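Local coordinates for protein anti-sigma-I factor RsgI3 (Clostridium thermocellum, PDB 6QE7) that probably holds the sigma factor SigI3 inactive from the membrane and senses plant polysaccharides outside the cell, its paired PA14 domains binding pectin strongly, at residues F194-V199 and V258-Y263. Sequence-based numbering, arbitrary orientation.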
ATOM      1  N   PHE A 194       2.985 -28.502  15.780  1.00 36.43           N
ATOM      2  CA  PHE A 194       3.469 -27.717  14.628  1.00 36.32           C
ATOM      3  C   PHE A 194       3.062 -26.255  14.907  1.00 37.36           C
ATOM      4  O   PHE A 194       2.324 -25.942  15.883  1.00 33.84           O
ATOM      5  CB  PHE A 194       2.940 -28.305  13.316  1.00 36.85           C
ATOM      6  CG  PHE A 194       1.509 -27.934  12.998  1.00 35.28           C
ATOM      7  CD1 PHE A 194       0.459 -28.688  13.471  1.00 31.55           C
ATOM      8  CD2 PHE A 194       1.221 -26.751  12.325  1.00 41.58           C
ATOM      9  CE1 PHE A 194      -0.845 -28.309  13.215  1.00 38.90           C
ATOM     10  CE2 PHE A 194      -0.079 -26.377  12.064  1.00 36.45           C
ATOM     11  CZ  PHE A 194      -1.113 -27.168  12.495  1.00 39.85           C
ATOM     12  N   SER A 195       3.544 -25.341  14.088  1.00 35.11           N
ATOM     13  CA  SER A 195       3.271 -23.895  14.292  1.00 33.46           C
ATOM     14  C   SER A 195       3.344 -23.216  12.918  1.00 32.42           C
ATOM     15  O   SER A 195       3.930 -23.823  11.952  1.00 31.39           O
ATOM     16  CB  SER A 195       4.278 -23.369  15.357  1.00 33.11           C
ATOM     17  OG  SER A 195       5.623 -23.630  14.933  1.00 35.48           O
ATOM     18  N   VAL A 196       2.781 -22.016  12.799  1.00 27.47           N
ATOM     19  CA  VAL A 196       2.686 -21.279  11.505  1.00 31.60           C
ATOM     20  C   VAL A 196       2.911 -19.792  11.784  1.00 33.47           C
ATOM     21  O   VAL A 196       2.467 -19.335  12.831  1.00 30.62           O
ATOM     22  CB  VAL A 196       1.309 -21.473  10.841  1.00 32.44           C
ATOM     23  CG1 VAL A 196       1.331 -21.098   9.376  1.00 34.30           C
ATOM     24  CG2 VAL A 196       0.812 -22.897  11.024  1.00 39.00           C
ATOM     25  N   ARG A 197       3.598 -19.112  10.872  1.00 37.64           N
ATOM     26  CA  ARG A 197       3.712 -17.629  10.843  1.00 37.25           C
ATOM     27  C   ARG A 197       3.194 -17.138   9.482  1.00 33.68           C
ATOM     28  O   ARG A 197       3.660 -17.623   8.486  1.00 32.01           O
ATOM     29  CB  ARG A 197       5.137 -17.117  11.036  1.00 34.00           C
ATOM     30  CG  ARG A 197       5.208 -15.606  10.857  1.00 34.06           C
ATOM     31  CD  ARG A 197       6.557 -14.981  11.114  1.00 34.09           C
ATOM     32  NE  ARG A 197       7.125 -15.395  12.396  1.00 37.86           N
ATOM     33  CZ  ARG A 197       8.084 -16.300  12.503  1.00 35.90           C
ATOM     34  NH1 ARG A 197       8.575 -16.892  11.428  1.00 39.15           N
ATOM     35  NH2 ARG A 197       8.571 -16.580  13.681  1.00 39.00           N
ATOM     36  N   TRP A 198       2.165 -16.302   9.503  1.00 31.61           N
ATOM     37  CA  TRP A 198       1.634 -15.505   8.383  1.00 31.72           C
ATOM     38  C   TRP A 198       2.156 -14.083   8.547  1.00 32.75           C
ATOM     39  O   TRP A 198       2.021 -13.515   9.636  1.00 34.86           O
ATOM     40  CB  TRP A 198       0.115 -15.510   8.401  1.00 29.90           C
ATOM     41  CG  TRP A 198      -0.510 -16.857   8.161  1.00 32.93           C
ATOM     42  CD1 TRP A 198      -0.811 -17.417   6.945  1.00 35.00           C
ATOM     43  CD2 TRP A 198      -1.016 -17.768   9.158  1.00 33.07           C
ATOM     44  NE1 TRP A 198      -1.398 -18.648   7.127  1.00 35.45           N
ATOM     45  CE2 TRP A 198      -1.540 -18.884   8.474  1.00 34.70           C
ATOM     46  CE3 TRP A 198      -1.024 -17.779  10.557  1.00 31.73           C
ATOM     47  CZ2 TRP A 198      -2.079 -19.981   9.153  1.00 35.45           C
ATOM     48  CZ3 TRP A 198      -1.527 -18.870  11.224  1.00 31.40           C
ATOM     49  CH2 TRP A 198      -2.088 -19.932  10.532  1.00 31.47           C
ATOM     50  N   VAL A 199       2.782 -13.579   7.500  1.00 34.40           N
ATOM     51  CA  VAL A 199       3.214 -12.165   7.399  1.00 32.64           C
ATOM     52  C   VAL A 199       2.630 -11.568   6.133  1.00 29.43           C
ATOM     53  O   VAL A 199       2.617 -12.274   5.113  1.00 32.09           O
ATOM     54  CB  VAL A 199       4.748 -12.084   7.374  1.00 33.45           C
ATOM     55  CG1 VAL A 199       5.208 -10.613   7.219  1.00 40.56           C
ATOM     56  CG2 VAL A 199       5.297 -12.667   8.652  1.00 38.74           C
ATOM     57  N   VAL A 258       0.679 -12.956  12.093  1.00 29.81           N
ATOM     58  CA  VAL A 258      -0.113 -13.919  12.875  1.00 31.64           C
ATOM     59  C   VAL A 258       0.780 -15.153  13.089  1.00 33.38           C
ATOM     60  O   VAL A 258       1.387 -15.685  12.100  1.00 29.05           O
ATOM     61  CB  VAL A 258      -1.468 -14.282  12.216  1.00 32.32           C
ATOM     62  CG1 VAL A 258      -2.274 -15.304  13.038  1.00 32.85           C
ATOM     63  CG2 VAL A 258      -2.343 -13.069  12.043  1.00 35.69           C
ATOM     64  N   GLU A 259       0.836 -15.596  14.345  1.00 35.36           N
ATOM     65  CA  GLU A 259       1.556 -16.835  14.777  1.00 37.58           C
ATOM     66  C   GLU A 259       0.544 -17.773  15.479  1.00 32.12           C
ATOM     67  O   GLU A 259      -0.309 -17.325  16.290  1.00 32.74           O
ATOM     68  CB  GLU A 259       2.800 -16.510  15.615  1.00 35.30           C
ATOM     69  CG  GLU A 259       3.985 -15.909  14.859  1.00 34.89           C
ATOM     70  CD  GLU A 259       5.196 -15.412  15.665  1.00 35.80           C
ATOM     71  OE1 GLU A 259       5.106 -15.311  16.904  1.00 42.71           O
ATOM     72  OE2 GLU A 259       6.195 -15.045  15.035  1.00 44.33           O
ATOM     73  N   TYR A 260       0.645 -19.055  15.149  1.00 35.28           N
ATOM     74  CA  TYR A 260      -0.228 -20.144  15.646  1.00 35.20           C
ATOM     75  C   TYR A 260       0.668 -21.309  16.084  1.00 34.28           C
ATOM     76  O   TYR A 260       1.563 -21.722  15.355  1.00 31.70           O
ATOM     77  CB  TYR A 260      -1.178 -20.657  14.554  1.00 31.83           C
ATOM     78  CG  TYR A 260      -2.026 -21.826  14.987  1.00 32.41           C
ATOM     79  CD1 TYR A 260      -2.915 -21.662  16.031  1.00 34.56           C
ATOM     80  CD2 TYR A 260      -1.933 -23.085  14.431  1.00 40.69           C
ATOM     81  CE1 TYR A 260      -3.707 -22.695  16.485  1.00 42.66           C
ATOM     82  CE2 TYR A 260      -2.668 -24.162  14.930  1.00 42.14           C
ATOM     83  CZ  TYR A 260      -3.576 -23.968  15.953  1.00 45.43           C
ATOM     84  OH  TYR A 260      -4.381 -24.955  16.485  1.00 44.78           O
ATOM     85  N   CYS A 261       0.371 -21.887  17.226  1.00 36.66           N
ATOM     86  CA  CYS A 261       0.993 -23.159  17.612  1.00 37.05           C
ATOM     87  C   CYS A 261      -0.118 -24.130  18.044  1.00 39.51           C
ATOM     88  O   CYS A 261      -1.081 -23.788  18.667  1.00 39.52           O
ATOM     89  CB  CYS A 261       2.117 -22.928  18.602  1.00 37.01           C
ATOM     90  SG  CYS A 261       1.586 -22.350  20.234  1.00 49.23           S
ATOM     91  N   ASN A 262       0.010 -25.316  17.546  1.00 38.53           N
ATOM     92  CA  ASN A 262      -0.752 -26.502  17.945  1.00 43.95           C
ATOM     93  C   ASN A 262       0.008 -27.273  19.028  1.00 44.35           C
ATOM     94  O   ASN A 262       1.232 -27.480  18.882  1.00 46.79           O
ATOM     95  CB  ASN A 262      -0.874 -27.392  16.718  1.00 48.38           C
ATOM     96  CG  ASN A 262      -2.103 -28.212  16.895  1.00 52.46           C
ATOM     97  OD1 ASN A 262      -3.154 -27.592  17.089  1.00 45.17           O
ATOM     98  ND2 ASN A 262      -1.942 -29.536  16.924  1.00 46.06           N
ATOM     99  N   TYR A 263      -0.672 -27.753  20.052  1.00 48.73           N
ATOM    100  CA  TYR A 263      -0.001 -28.507  21.148  1.00 52.22           C
ATOM    101  C   TYR A 263      -0.446 -30.000  21.128  1.00 51.70           C
ATOM    102  O   TYR A 263      -0.147 -30.877  22.063  1.00 52.22           O
ATOM    103  CB  TYR A 263      -0.273 -27.757  22.456  1.00 49.47           C
ATOM    104  CG  TYR A 263       0.315 -26.377  22.629  1.00 56.35           C
ATOM    105  CD1 TYR A 263       1.680 -26.221  22.827  1.00 57.70           C
ATOM    106  CD2 TYR A 263      -0.486 -25.224  22.688  1.00 54.11           C
ATOM    107  CE1 TYR A 263       2.239 -24.966  23.062  1.00 62.89           C
ATOM    108  CE2 TYR A 263       0.049 -23.969  22.964  1.00 47.93           C
ATOM    109  CZ  TYR A 263       1.421 -23.846  23.162  1.00 52.45           C
ATOM    110  OH  TYR A 263       2.053 -22.660  23.407  1.00 44.56           O
TER
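Strands 194-199 and 258-263 run antiparallel, 172° between their directions and 4.6 Å apart at the closest, as central neighbours in one sheet of the second PA14 domain's beta-sandwich. Val196 and Tyr260 form a hydrogen-bonded pair, each N-H donating to the other's O, and Trp198 and Val258 do the same. Phe194, Val196, Trp198, Val258, Tyr260 and Asn262 all project from one face, where strand 268-274 of the facing sheet packs on Trp198, Val258 and Tyr260. In Trp198, chi1 -65° and a perpendicular chi2 bring the edge of the six-membered ring to the neighbouring strand: CE3 meets Val258 CG1 at 3.7 Å and CZ3 meets Tyr260 CB at 3.8 Å. Val196 CG1 sits over the rim of one indole face, 3.6 Å above its plane, and NE1 donates a hydrogen bond to Asp173 OD2. Further along, Phe194 CE1 sits 3.6 Å from Asn262 CB, while CZ comes obliquely within 4.2 Å of Tyr260 CE2 at the edge of the phenol ring. The other face carries Ser195, Cys261 and a salt bridge between buried Glu259 and partly exposed Arg197. Glu259 extends beside Arg197, whose chain bends at chi3 (-51°); NH1 turns to Glu157 and Tyr159 OH, so one guanidinium serves two carboxylates, probably favouring their charged forms. Glu259 OE2 takes Arg197 NE on its anti lone pair at 2.8 Å, close to the guanidinium plane, with NH2 adding a weak second bond.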